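Local coordinates for putative isocitrate dehydrogenase, NAD-dependent (Methylococcus capsulatus, PDB 6LKY), which probably catalyses the NAD-dependent oxidative decarboxylation of isocitrate to 2-oxoglutarate, as expected for an isocitrate dehydrogenase, at residues I154-A157 against F158-R162; S182-F185 against L186-G189; R190-A193 against K194-D198; C209-Q212 against M213-P217; L223-T226 against N227-D231. The protein carries 1 engineered substitution. All coordinates share one frame; numbering follows the deposited sequence. Where two conformers were deposited one is given.

Contact 1 of 5, residues I154-A157 against F158-R162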
loop_
_atom_site.group_PDB
_atom_site.type_symbol
_atom_site.label_atom_id
_atom_site.label_comp_id
_atom_site.label_asym_id
_atom_site.label_seq_id
_atom_site.Cartn_x
_atom_site.Cartn_y
_atom_site.Cartn_z
ATOM N N ILE A 154 16.744 -8.536 -7.711
ATOM C CA ILE A 154 16.058 -8.642 -8.999
ATOM C C ILE A 154 16.470 -9.924 -9.730
ATOM O O ILE A 154 15.624 -10.608 -10.337
ATOM C CB ILE A 154 16.299 -7.380 -9.849
ATOM C CG1 ILE A 154 15.609 -6.162 -9.197
ATOM C CG2 ILE A 154 15.790 -7.604 -11.300
ATOM C CD1 ILE A 154 16.271 -4.803 -9.516
ATOM N N ARG A 155 17.761 -10.291 -9.670
ATOM C CA ARG A 155 18.154 -11.588 -10.209
ATOM C C ARG A 155 17.444 -12.721 -9.480
ATOM O O ARG A 155 17.031 -13.701 -10.114
ATOM C CB ARG A 155 19.671 -11.779 -10.125
ATOM C CG ARG A 155 20.459 -10.877 -11.049
ATOM C CD ARG A 155 21.790 -11.484 -11.431
ATOM N NE ARG A 155 22.377 -10.761 -12.553
ATOM C CZ ARG A 155 23.276 -9.795 -12.409
ATOM N NH1 ARG A 155 23.705 -9.475 -11.193
ATOM N NH2 ARG A 155 23.763 -9.172 -13.475
ATOM N N TYR A 156 17.294 -12.621 -8.149
ATOM C CA TYR A 156 16.553 -13.660 -7.439
ATOM C C TYR A 156 15.141 -13.786 -7.982
ATOM O O TYR A 156 14.632 -14.900 -8.132
ATOM C CB TYR A 156 16.499 -13.402 -5.929
ATOM C CG TYR A 156 15.834 -14.553 -5.180
ATOM C CD1 TYR A 156 14.456 -14.708 -5.180
ATOM C CD2 TYR A 156 16.593 -15.492 -4.498
ATOM C CE1 TYR A 156 13.852 -15.760 -4.533
ATOM C CE2 TYR A 156 15.996 -16.545 -3.831
ATOM C CZ TYR A 156 14.628 -16.676 -3.861
ATOM O OH TYR A 156 14.015 -17.723 -3.206
ATOM N N ALA A 157 14.482 -12.656 -8.265
ATOM C CA ALA A 157 13.111 -12.727 -8.766
ATOM C C ALA A 157 13.055 -13.422 -10.130
ATOM O O ALA A 157 12.183 -14.263 -10.374
ATOM C CB ALA A 157 12.495 -11.323 -8.845
ATOM N N PHE A 158 13.975 -13.078 -11.034
ATOM C CA PHE A 158 13.973 -13.738 -12.349
ATOM C C PHE A 158 14.326 -15.225 -12.246
ATOM O O PHE A 158 13.682 -16.068 -12.893
ATOM C CB PHE A 158 14.933 -13.027 -13.299
ATOM C CG PHE A 158 14.360 -11.778 -13.917
ATOM C CD1 PHE A 158 13.457 -11.857 -14.956
ATOM C CD2 PHE A 158 14.735 -10.531 -13.461
ATOM C CE1 PHE A 158 12.941 -10.710 -15.535
ATOM C CE2 PHE A 158 14.214 -9.378 -14.027
ATOM C CZ PHE A 158 13.321 -9.471 -15.068
ATOM N N ASP A 159 15.358 -15.565 -11.459
ATOM C CA ASP A 159 15.718 -16.969 -11.258
ATOM C C ASP A 159 14.561 -17.743 -10.650
ATOM O O ASP A 159 14.296 -18.886 -11.045
ATOM C CB ASP A 159 16.956 -17.100 -10.363
ATOM C CG ASP A 159 18.212 -16.579 -11.020
ATOM O OD1 ASP A 159 18.188 -16.348 -12.244
ATOM O OD2 ASP A 159 19.229 -16.393 -10.312
ATOM N N TYR A 160 13.846 -17.131 -9.699
ATOM C CA TYR A 160 12.699 -17.791 -9.088
ATOM C C TYR A 160 11.603 -18.014 -10.110
ATOM O O TYR A 160 10.983 -19.081 -10.134
ATOM C CB TYR A 160 12.168 -16.961 -7.915
ATOM C CG TYR A 160 10.898 -17.521 -7.287
ATOM C CD1 TYR A 160 9.633 -17.230 -7.818
ATOM C CD2 TYR A 160 10.965 -18.344 -6.169
ATOM C CE1 TYR A 160 8.481 -17.762 -7.250
ATOM C CE2 TYR A 160 9.822 -18.869 -5.592
ATOM C CZ TYR A 160 8.590 -18.575 -6.132
ATOM O OH TYR A 160 7.473 -19.097 -5.538
ATOM N N ALA A 161 11.336 -17.007 -10.945
ATOM C CA ALA A 161 10.348 -17.160 -12.009
ATOM C C ALA A 161 10.693 -18.331 -12.933
ATOM O O ALA A 161 9.814 -19.122 -13.290
ATOM C CB ALA A 161 10.227 -15.852 -12.795
ATOM N N ARG A 162 11.967 -18.458 -13.327
ATOM C CA ARG A 162 12.373 -19.595 -14.162
ATOM C C ARG A 162 12.166 -20.916 -13.432
ATOM O O ARG A 162 11.477 -21.818 -13.920
ATOM C CB ARG A 162 13.840 -19.472 -14.576
ATOM C CG ARG A 162 14.100 -18.614 -15.773
ATOM C CD ARG A 162 15.526 -18.825 -16.263
ATOM N NE ARG A 162 15.796 -18.018 -17.445
ATOM C CZ ARG A 162 17.001 -17.578 -17.788
ATOM N NH1 ARG A 162 18.055 -17.870 -17.037
ATOM N NH2 ARG A 162 17.150 -16.837 -18.876
#
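Ile154 and Phe158 lie side by side one helical turn apart, and theirs is the closer of two apolar contacts here. The methyl CG2 of Ile154 sits at the ring edge of Phe158, in its plane, 3.6 Å from CE2. With Ile154 CG2 anti to the backbone N, that methyl is carried beside the carbonyl toward the next turn. Ile154 O also meets the edge of the ring, 3.2 Å from Phe158 CD2. On another side of the helix Tyr156 CE1 reaches Tyr160 CB at 4.0 Å, the two side chains slanting across each other, ring atom against methylene.

All this rides on helix 147-163, which packs through Tyr156, Ala157 and Tyr160 on strands 92-98 and 111-117 of the large mixed sheet.

Replacing Phe158 by an alanine is likely to leave the Ile154 methyl without its ring neighbour and Tyr196 without its stacking partner.

Polar bonds follow the alpha-helical pattern. Asp159 N gives a nearly straight bond to Arg155 O (2.8 Å, 172° at the hydrogen); Tyr160 N bonds to Tyr156 O at the same 2.8 Å, less straight. The carboxylate of Asp159 turns to other company: its OD1 bonds to the hydroxyl of Tyr196.

Contact 2 of 5, residues S182-F185 against L186-G189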
loop_
_atom_site.group_PDB
_atom_site.type_symbol
_atom_site.label_atom_id
_atom_site.label_comp_id
_atom_site.label_asym_id
_atom_site.label_seq_id
_atom_site.Cartn_x
_atom_site.Cartn_y
_atom_site.Cartn_z
ATOM N N SER A 182 14.344 4.588 -5.717
ATOM C CA SER A 182 13.468 3.818 -6.597
ATOM C C SER A 182 13.947 3.883 -8.044
ATOM O O SER A 182 13.846 2.898 -8.780
ATOM C CB SER A 182 12.037 4.339 -6.497
ATOM O OG SER A 182 11.154 3.303 -6.212
ATOM N N GLY A 183 14.445 5.049 -8.473
ATOM C CA GLY A 183 14.943 5.182 -9.839
ATOM C C GLY A 183 16.115 4.260 -10.141
ATOM O O GLY A 183 16.180 3.662 -11.217
ATOM N N LEU A 184 17.074 4.162 -9.210
ATOM C CA LEU A 184 18.191 3.237 -9.392
ATOM C C LEU A 184 17.706 1.788 -9.383
ATOM O O LEU A 184 18.139 0.968 -10.203
ATOM C CB LEU A 184 19.239 3.462 -8.303
ATOM C CG LEU A 184 20.502 2.597 -8.318
ATOM C CD1 LEU A 184 21.313 2.844 -9.594
ATOM C CD2 LEU A 184 21.353 2.851 -7.078
ATOM N N PHE A 185 16.781 1.461 -8.480
ATOM C CA PHE A 185 16.193 0.121 -8.481
ATOM C C PHE A 185 15.569 -0.213 -9.843
ATOM O O PHE A 185 15.833 -1.273 -10.423
ATOM C CB PHE A 185 15.154 0.038 -7.356
ATOM C CG PHE A 185 14.597 -1.328 -7.134
ATOM C CD1 PHE A 185 15.376 -2.323 -6.586
ATOM C CD2 PHE A 185 13.279 -1.610 -7.447
ATOM C CE1 PHE A 185 14.855 -3.592 -6.380
ATOM C CE2 PHE A 185 12.749 -2.875 -7.238
ATOM C CZ PHE A 185 13.536 -3.862 -6.696
ATOM N N LEU A 186 14.749 0.697 -10.377
ATOM C CA LEU A 186 14.104 0.483 -11.674
ATOM C C LEU A 186 15.132 0.337 -12.805
ATOM O O LEU A 186 15.014 -0.547 -13.663
ATOM C CB LEU A 186 13.153 1.648 -11.965
ATOM C CG LEU A 186 12.463 1.640 -13.334
ATOM C CD1 LEU A 186 11.636 0.374 -13.520
ATOM C CD2 LEU A 186 11.591 2.867 -13.501
ATOM N N GLU A 187 16.132 1.219 -12.836
ATOM C CA GLU A 187 17.143 1.178 -13.892
ATOM C C GLU A 187 17.905 -0.142 -13.877
ATOM O O GLU A 187 18.124 -0.770 -14.926
ATOM C CB GLU A 187 18.096 2.357 -13.720
ATOM C CG GLU A 187 19.282 2.359 -14.666
ATOM C CD GLU A 187 20.358 3.311 -14.200
ATOM O OE1 GLU A 187 20.047 4.517 -14.065
ATOM O OE2 GLU A 187 21.502 2.857 -13.952
ATOM N N ILE A 188 18.307 -0.586 -12.682
ATOM C CA ILE A 188 18.980 -1.873 -12.572
ATOM C C ILE A 188 18.062 -3.008 -13.022
ATOM O O ILE A 188 18.499 -3.938 -13.715
ATOM C CB ILE A 188 19.493 -2.072 -11.137
ATOM C CG1 ILE A 188 20.687 -1.141 -10.894
ATOM C CG2 ILE A 188 19.833 -3.519 -10.915
ATOM C CD1 ILE A 188 21.085 -0.978 -9.437
ATOM N N GLY A 189 16.780 -2.953 -12.642
ATOM C CA GLY A 189 15.851 -3.985 -13.082
ATOM C C GLY A 189 15.723 -4.058 -14.595
ATOM O O GLY A 189 15.681 -5.149 -15.176
#
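Residues Ser182-Phe185 and Leu186-Gly189 are successive turns of helix 181-193, the helix of a beta-alpha-beta unit that joins the parallel strands 168-173 and 200-205. Four backbone bonds tie the turns together, the straightest from Ile188 N to Leu184 O (2.9 Å, 170° at the hydrogen). Gly189 N reaches Phe185 O, also at 2.9 Å.

The side-chain contact is between Leu184 and Ile188, which slant across one another. Ile188 CD1 fits against the branch point of Leu184, 3.8 Å from CG and equally far from CD1. Leu184 CG stands anti to the backbone N (chi1 -180°), which swings the isobutyl group beside its own carbonyl and forward to the next turn. On the Ile188 side, CG1 lies 3.4 Å from Leu184 O, so the ethyl arm covers the carbonyl that its own N-H engages. Glu187 CB similarly lies over Gly183 O at 3.4 Å.

Phe185 and Leu186 turn elsewhere, both reaching Leu171 of strand 168-173. Ser182 OG bonds to Lys174 N just beyond that strand. Helix 147-163 covers Phe185 through Ser150 and Ile153, while Leu184 packs on Ala139 and Leu186 on Val73, both of the second subunit, so the helix stands between the sheet, a neighbouring helix and the partner chain.

Contact 3 of 5, residues R190-A193 against K194-D198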
loop_
_atom_site.group_PDB
_atom_site.type_symbol
_atom_site.label_atom_id
_atom_site.label_comp_id
_atom_site.label_asym_id
_atom_site.label_seq_id
_atom_site.Cartn_x
_atom_site.Cartn_y
_atom_site.Cartn_z
ATOM N N ARG A 190 15.635 -2.898 -15.251
ATOM C CA ARG A 190 15.570 -2.876 -16.712
ATOM C C ARG A 190 16.824 -3.472 -17.333
ATOM O O ARG A 190 16.745 -4.189 -18.338
ATOM C CB ARG A 190 15.346 -1.452 -17.217
ATOM C CG ARG A 190 13.940 -0.985 -16.936
ATOM C CD ARG A 190 13.706 0.447 -17.318
ATOM N NE ARG A 190 12.275 0.717 -17.283
ATOM C CZ ARG A 190 11.742 1.930 -17.340
ATOM N NH1 ARG A 190 12.524 2.998 -17.418
ATOM N NH2 ARG A 190 10.427 2.073 -17.311
ATOM N N GLU A 191 17.991 -3.200 -16.747
ATOM C CA GLU A 191 19.211 -3.784 -17.297
ATOM C C GLU A 191 19.214 -5.298 -17.121
ATOM O O GLU A 191 19.486 -6.044 -18.068
ATOM C CB GLU A 191 20.444 -3.142 -16.658
ATOM C CG GLU A 191 20.754 -1.773 -17.248
ATOM C CD GLU A 191 21.687 -0.924 -16.385
ATOM O OE1 GLU A 191 21.845 0.275 -16.710
ATOM O OE2 GLU A 191 22.252 -1.439 -15.389
ATOM N N ILE A 192 18.850 -5.776 -15.929
ATOM C CA ILE A 192 18.906 -7.210 -15.658
ATOM C C ILE A 192 17.857 -7.973 -16.461
ATOM O O ILE A 192 18.072 -9.139 -16.824
ATOM C CB ILE A 192 18.761 -7.445 -14.141
ATOM C CG1 ILE A 192 20.077 -7.096 -13.428
ATOM C CG2 ILE A 192 18.289 -8.883 -13.829
ATOM C CD1 ILE A 192 19.998 -7.140 -11.917
ATOM N N ALA A 193 16.724 -7.334 -16.780
ATOM C CA ALA A 193 15.671 -8.016 -17.527
ATOM C C ALA A 193 16.167 -8.518 -18.878
ATOM O O ALA A 193 15.664 -9.527 -19.390
ATOM C CB ALA A 193 14.475 -7.081 -17.723
ATOM N N LYS A 194 17.144 -7.827 -19.471
ATOM C CA LYS A 194 17.666 -8.224 -20.773
ATOM C C LYS A 194 18.482 -9.507 -20.699
ATOM O O LYS A 194 18.686 -10.158 -21.728
ATOM C CB LYS A 194 18.465 -7.066 -21.371
ATOM C CG LYS A 194 17.555 -5.858 -21.670
ATOM C CD LYS A 194 18.241 -4.732 -22.439
ATOM C CE LYS A 194 19.460 -4.207 -21.711
ATOM N NZ LYS A 194 19.684 -2.770 -22.029
ATOM N N GLU A 195 18.937 -9.893 -19.508
ATOM C CA GLU A 195 19.569 -11.187 -19.309
ATOM C C GLU A 195 18.564 -12.331 -19.258
ATOM O O GLU A 195 18.980 -13.488 -19.133
ATOM C CB GLU A 195 20.386 -11.184 -18.017
ATOM C CG GLU A 195 21.499 -10.159 -17.981
ATOM C CD GLU A 195 22.081 -9.979 -16.586
ATOM O OE1 GLU A 195 21.870 -10.859 -15.713
ATOM O OE2 GLU A 195 22.734 -8.937 -16.359
ATOM N N TYR A 196 17.265 -12.043 -19.285
ATOM C CA TYR A 196 16.221 -13.060 -19.120
ATOM C C TYR A 196 15.145 -12.905 -20.195
ATOM O O TYR A 196 13.971 -12.679 -19.888
ATOM C CB TYR A 196 15.605 -12.978 -17.724
ATOM C CG TYR A 196 16.538 -13.356 -16.590
ATOM C CD1 TYR A 196 17.394 -12.423 -16.040
ATOM C CD2 TYR A 196 16.547 -14.652 -16.064
ATOM C CE1 TYR A 196 18.238 -12.754 -14.998
ATOM C CE2 TYR A 196 17.393 -15.002 -15.024
ATOM C CZ TYR A 196 18.237 -14.041 -14.492
ATOM O OH TYR A 196 19.087 -14.348 -13.455
ATOM N N PRO A 197 15.507 -13.039 -21.476
ATOM C CA PRO A 197 14.511 -12.816 -22.540
ATOM C C PRO A 197 13.364 -13.813 -22.524
ATOM O O PRO A 197 12.326 -13.547 -23.142
ATOM C CB PRO A 197 15.341 -12.931 -23.824
ATOM C CG PRO A 197 16.447 -13.847 -23.455
ATOM C CD PRO A 197 16.788 -13.529 -22.022
ATOM N N ASP A 198 13.523 -14.955 -21.849
ATOM C CA ASP A 198 12.423 -15.902 -21.690
ATOM C C ASP A 198 11.356 -15.400 -20.729
ATOM O O ASP A 198 10.235 -15.929 -20.741
ATOM C CB ASP A 198 12.940 -17.252 -21.174
ATOM C CG ASP A 198 13.894 -17.110 -19.979
ATOM O OD1 ASP A 198 14.832 -16.291 -20.037
ATOM O OD2 ASP A 198 13.705 -17.825 -18.971
#
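From Glu191 to Tyr196 the backbone steps in threes, with Lys194 N bonded to Glu191 O, Glu195 N to Ile192 O and Tyr196 N to Ala193 O; the last closes a type I beta turn from Ala193 to Tyr196. The Glu195 bond measures 2.9 Å from N to Ile192 O and the Tyr196 bond 3.0 Å from N to Ala193 O. In each the donor stands well above the carbonyl plane, 60° out of it at Ala193 O, and the bonds are noticeably bent.

Ile192 O is the busiest of the three acceptors. Besides the N-H of Glu195 it meets the ring edge of Tyr196, in the ring plane, with CD1 at 3.4 Å. Glu195 CB also lies close to this oxygen, 3.3 Å from Ile192 O. Farther along, Ile192 CG2 lies 4.0 Å from Tyr196 CE1, the two side chains running alongside one another in the same direction. Tyr196 takes this course because its CG is anti to the carbonyl carbon (chi1 -67°), which lays the ring back along Ile192. Its OH is hydrogen-bonded to Asp159 on helix 147-163.

Lys194 is exposed. Its CG rests 3.8 Å from Arg190 O, and the chain bends at chi3. The charged ends find partners beyond the turn: Glu195 OE2 pairs with Arg155, Arg190 NH2 with Asp203, and Asp198 OD2 with Arg162.

The type I turn ends the helical run and leads from helix 181-193 into strand 200-205, within the beta-alpha-beta unit that begins with strand 168-173.

Contact 4 of 5, residues C209-Q212 against M213-P217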
loop_
_atom_site.group_PDB
_atom_site.type_symbol
_atom_site.label_atom_id
_atom_site.label_comp_id
_atom_site.label_asym_id
_atom_site.label_seq_id
_atom_site.Cartn_x
_atom_site.Cartn_y
_atom_site.Cartn_z
ATOM N N CYS A 209 -0.303 0.187 -8.911
ATOM C CA CYS A 209 -0.187 -1.253 -8.701
ATOM C C CYS A 209 -1.131 -1.745 -7.607
ATOM O O CYS A 209 -1.701 -2.836 -7.720
ATOM C CB CYS A 209 1.255 -1.606 -8.359
ATOM S SG CYS A 209 1.595 -3.360 -8.223
ATOM N N SER A 210 -1.288 -0.965 -6.532
ATOM C CA SER A 210 -2.222 -1.352 -5.477
ATOM C C SER A 210 -3.656 -1.381 -5.998
ATOM O O SER A 210 -4.419 -2.323 -5.714
ATOM C CB SER A 210 -2.102 -0.391 -4.291
ATOM O OG SER A 210 -0.763 -0.320 -3.822
ATOM N N MET A 211 -4.041 -0.343 -6.756
ATOM C CA MET A 211 -5.367 -0.331 -7.382
ATOM C C MET A 211 -5.564 -1.573 -8.252
ATOM O O MET A 211 -6.587 -2.265 -8.158
ATOM C CB MET A 211 -5.539 0.947 -8.210
ATOM C CG MET A 211 -6.808 1.008 -9.078
ATOM S SD MET A 211 -6.632 0.079 -10.630
ATOM C CE MET A 211 -5.352 1.036 -11.488
ATOM N N GLN A 212 -4.558 -1.897 -9.068
ATOM C CA GLN A 212 -4.658 -3.035 -9.979
ATOM C C GLN A 212 -4.753 -4.346 -9.211
ATOM O O GLN A 212 -5.499 -5.253 -9.607
ATOM C CB GLN A 212 -3.455 -3.044 -10.931
ATOM C CG GLN A 212 -3.594 -2.028 -12.091
ATOM C CD GLN A 212 -2.258 -1.638 -12.756
ATOM O OE1 GLN A 212 -1.267 -2.363 -12.656
ATOM N NE2 GLN A 212 -2.237 -0.477 -13.432
ATOM N N MET A 213 -4.046 -4.447 -8.083
ATOM C CA MET A 213 -4.124 -5.664 -7.283
ATOM C C MET A 213 -5.514 -5.850 -6.692
ATOM O O MET A 213 -6.017 -6.983 -6.632
ATOM C CB MET A 213 -3.080 -5.645 -6.174
ATOM C CG MET A 213 -1.675 -5.851 -6.683
ATOM S SD MET A 213 -0.469 -5.985 -5.347
ATOM C CE MET A 213 -1.007 -7.564 -4.650
ATOM N N VAL A 214 -6.168 -4.772 -6.252
ATOM C CA VAL A 214 -7.508 -5.018 -5.701
ATOM C C VAL A 214 -8.542 -5.271 -6.808
ATOM O O VAL A 214 -9.547 -5.952 -6.566
ATOM C CB VAL A 214 -7.999 -3.893 -4.767
ATOM C CG1 VAL A 214 -7.108 -3.780 -3.544
ATOM C CG2 VAL A 214 -8.120 -2.567 -5.498
ATOM N N MET A 215 -8.333 -4.744 -8.020
ATOM C CA MET A 215 -9.358 -4.898 -9.055
ATOM C C MET A 215 -9.211 -6.146 -9.930
ATOM O O MET A 215 -10.212 -6.691 -10.396
ATOM C CB MET A 215 -9.361 -3.680 -9.967
ATOM C CG MET A 215 -9.757 -2.435 -9.228
ATOM S SD MET A 215 -9.958 -1.036 -10.316
ATOM C CE MET A 215 -11.581 -1.400 -10.998
ATOM N N GLN A 216 -8.001 -6.601 -10.148
ATOM C CA GLN A 216 -7.457 -7.617 -11.036
ATOM C C GLN A 216 -6.132 -8.241 -10.661
ATOM O O GLN A 216 -5.160 -8.187 -11.424
ATOM C CB GLN A 216 -7.437 -7.034 -12.422
ATOM C CG GLN A 216 -7.475 -8.009 -13.539
ATOM C CD GLN A 216 -7.747 -7.322 -14.805
ATOM O OE1 GLN A 216 -6.865 -6.804 -15.394
ATOM N NE2 GLN A 216 -8.859 -7.882 -15.464
ATOM N N PRO A 217 -6.129 -8.976 -9.544
ATOM C CA PRO A 217 -4.891 -9.630 -9.099
ATOM C C PRO A 217 -4.409 -10.713 -10.054
ATOM O O PRO A 217 -3.219 -11.070 -10.007
ATOM C CB PRO A 217 -5.272 -10.217 -7.728
ATOM C CG PRO A 217 -6.785 -10.257 -7.737
ATOM C CD PRO A 217 -7.247 -9.177 -8.620
#
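Gln212 O takes two N-H groups from the last turn of helix 206-215: Gln216 N at 2.9 Å, and Met215 N in a weak, strongly bent bond at 3.3 Å. Met215 N is itself shared, since its main bond goes to Met211 O at 3.0 Å and lies in the carbonyl plane. The fork falls at the end of helix 206-215, where Gln216 is the first residue to leave helical backbone angles. Pro217, which has no N-H to offer, follows directly.

Earlier in the turn the pattern is regular, with Met213 N bonded to Cys209 O at 2.9 Å.

Among the side chains the two methionines meet through sulfur. Met211 SD and Met215 SD are 3.5 Å apart, and the chains slant over each other. Met211 leaves with CG anti to the backbone N (chi1 172°) and then bends at both later torsions, so its thioether curls forward to the next turn. Met215 CG lies 3.4 Å from Met211 O. Met213 lays its CG close over Cys209 O, at 3.2 Å, and passes Cys209 SG more loosely, at 4.4 Å.

Met211 also touches the bound NAD, in a pocket it shares with Asn176, Ile205 and Ala208. The amide of Gln212 is held by Arg204, through a bond from NE to OE1. Met213 packs on Leu236 of helix 227-240 and on Phe220 in the loop before strand 222-225. In the second subunit, Asp235 lies against Met211 and Gly242 against Met215, placing this helix at the dimer interface.

Contact 5 of 5, residues L223-T226 against N227-D231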
loop_
_atom_site.group_PDB
_atom_site.type_symbol
_atom_site.label_atom_id
_atom_site.label_comp_id
_atom_site.label_asym_id
_atom_site.label_seq_id
_atom_site.Cartn_x
_atom_site.Cartn_y
_atom_site.Cartn_z
ATOM N N LEU A 223 6.045 -10.392 -8.465
ATOM C CA LEU A 223 6.299 -8.982 -8.193
ATOM C C LEU A 223 7.661 -8.885 -7.538
ATOM O O LEU A 223 7.948 -9.664 -6.639
ATOM C CB LEU A 223 5.252 -8.398 -7.247
ATOM C CG LEU A 223 3.819 -8.257 -7.721
ATOM C CD1 LEU A 223 3.066 -9.557 -7.482
ATOM C CD2 LEU A 223 3.181 -7.094 -6.983
ATOM N N VAL A 224 8.502 -7.956 -7.976
ATOM C CA VAL A 224 9.771 -7.712 -7.298
ATOM C C VAL A 224 9.801 -6.252 -6.868
ATOM O O VAL A 224 9.442 -5.352 -7.644
ATOM C CB VAL A 224 10.992 -8.088 -8.164
ATOM C CG1 VAL A 224 11.153 -7.143 -9.354
ATOM C CG2 VAL A 224 12.270 -8.103 -7.300
ATOM N N THR A 225 10.171 -6.020 -5.613
ATOM C CA THR A 225 10.084 -4.653 -5.122
ATOM C C THR A 225 10.956 -4.490 -3.887
ATOM O O THR A 225 11.587 -5.442 -3.404
ATOM C CB THR A 225 8.619 -4.267 -4.869
ATOM O OG1 THR A 225 8.534 -2.858 -4.643
ATOM C CG2 THR A 225 8.054 -5.010 -3.688
ATOM N N THR A 226 11.015 -3.250 -3.407
ATOM C CA THR A 226 11.842 -2.888 -2.268
ATOM C C THR A 226 11.097 -3.179 -0.959
ATOM O O THR A 226 9.924 -3.561 -0.945
ATOM C CB THR A 226 12.298 -1.428 -2.396
ATOM O OG1 THR A 226 11.179 -0.596 -2.691
ATOM C CG2 THR A 226 13.299 -1.285 -3.556
ATOM N N ASN A 227 11.798 -2.961 0.157
ATOM C CA ASN A 227 11.419 -3.514 1.456
ATOM C C ASN A 227 10.010 -3.081 1.885
ATOM O O ASN A 227 9.117 -3.918 2.080
ATOM C CB ASN A 227 12.488 -3.088 2.479
ATOM C CG ASN A 227 12.784 -4.159 3.526
ATOM O OD1 ASN A 227 11.881 -4.838 4.005
ATOM N ND2 ASN A 227 14.068 -4.318 3.876
ATOM N N LEU A 228 9.783 -1.770 2.028
ATOM C CA LEU A 228 8.485 -1.314 2.528
ATOM C C LEU A 228 7.361 -1.624 1.540
ATOM O O LEU A 228 6.248 -1.998 1.943
ATOM C CB LEU A 228 8.531 0.181 2.854
ATOM C CG LEU A 228 7.239 0.758 3.454
ATOM C CD1 LEU A 228 6.851 0.018 4.721
ATOM C CD2 LEU A 228 7.354 2.251 3.746
ATOM N N PHE A 229 7.605 -1.412 0.245
ATOM C CA PHE A 229 6.566 -1.706 -0.739
ATOM C C PHE A 229 6.222 -3.191 -0.733
ATOM O O PHE A 229 5.050 -3.563 -0.852
ATOM C CB PHE A 229 7.006 -1.280 -2.144
ATOM C CG PHE A 229 7.187 0.194 -2.316
ATOM C CD1 PHE A 229 6.693 1.097 -1.373
ATOM C CD2 PHE A 229 7.873 0.692 -3.430
ATOM C CE1 PHE A 229 6.879 2.480 -1.536
ATOM C CE2 PHE A 229 8.064 2.069 -3.601
ATOM C CZ PHE A 229 7.564 2.965 -2.650
ATOM N N GLY A 230 7.231 -4.055 -0.576
ATOM C CA GLY A 230 6.960 -5.485 -0.498
ATOM C C GLY A 230 6.110 -5.837 0.703
ATOM O O GLY A 230 5.160 -6.624 0.599
ATOM N N ASP A 231 6.418 -5.231 1.853
ATOM C CA ASP A 231 5.591 -5.420 3.047
ATOM C C ASP A 231 4.125 -5.060 2.780
ATOM O O ASP A 231 3.203 -5.860 3.031
ATOM C CB ASP A 231 6.175 -4.566 4.177
ATOM C CG ASP A 231 5.339 -4.592 5.431
ATOM O OD1 ASP A 231 4.925 -5.689 5.869
ATOM O OD2 ASP A 231 5.094 -3.502 5.974
HETATM O O HOH W 1 10.287 0.250 -0.229
#
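Thr226 O and Gly230 N form the one direct hydrogen bond across this strand-to-helix junction, 2.8 Å long. It closes the first turn of helix 227-240. Thr226 holds the N-cap position, but its side chain makes no direct capping bond; a water links Thr226 OG1 to Phe229 N. That water accepts from Phe229 N at 3.2 Å and is hydrogen-bonded to Thr226 OG1 at 2.8 Å.

The remaining contacts are van der Waals packing. Phe229 turns back against both threonines: Thr225 OG1 lies at the ring edge, in plane, 3.8 Å from Phe229 CD2, and is closer, 3.3 Å, to Phe229 CB, while Thr226 OG1 approaches CD2 to 3.6 Å. The water sits over one face of the ring, toward its rim. Phe229 CG is anti to its carbonyl carbon (chi1 -65°), which runs the side chain alongside that of Thr226 and across that of Thr225 at about a right angle. Thr225 CG2 presses on Gly230, 3.4 Å from CA, tighter than usual for two carbons.

A serine at Phe229 would probably open a gap beside the two threonines and take packing away from Leu228 of the second subunit.

Buried polar groups here are largely provided for. Thr225 OG1 bonds to Val172 O, and Asn227 engages Arg116 and the carbonyl of Glu120. Through the water, an N-H of the first helical turn has a partner without a direct side-chain cap.

Along the chain the contacts come in numerical order. Contacts 2 and 3 share helix 181-193 and adjoin in sequence, their centres about 13 Å apart. Contact 1, on helix 147-163, lies beside both: its centre is about 10 Å from that of contact 3 and about 16 Å from that of contact 2, and Ile154 and Phe185 join the two helices. Contact 5 starts on strand 222-225 within the mixed sheet and touches contacts 1, 2 and 4, with Val224 packed against Ala157. Contact 4, on helix 206-215, lies about 22 Å from contact 1, centre to centre. Helix 181-193 serves both the sheet and the dimer, and helices 206-215 and 227-240 also face the second subunit.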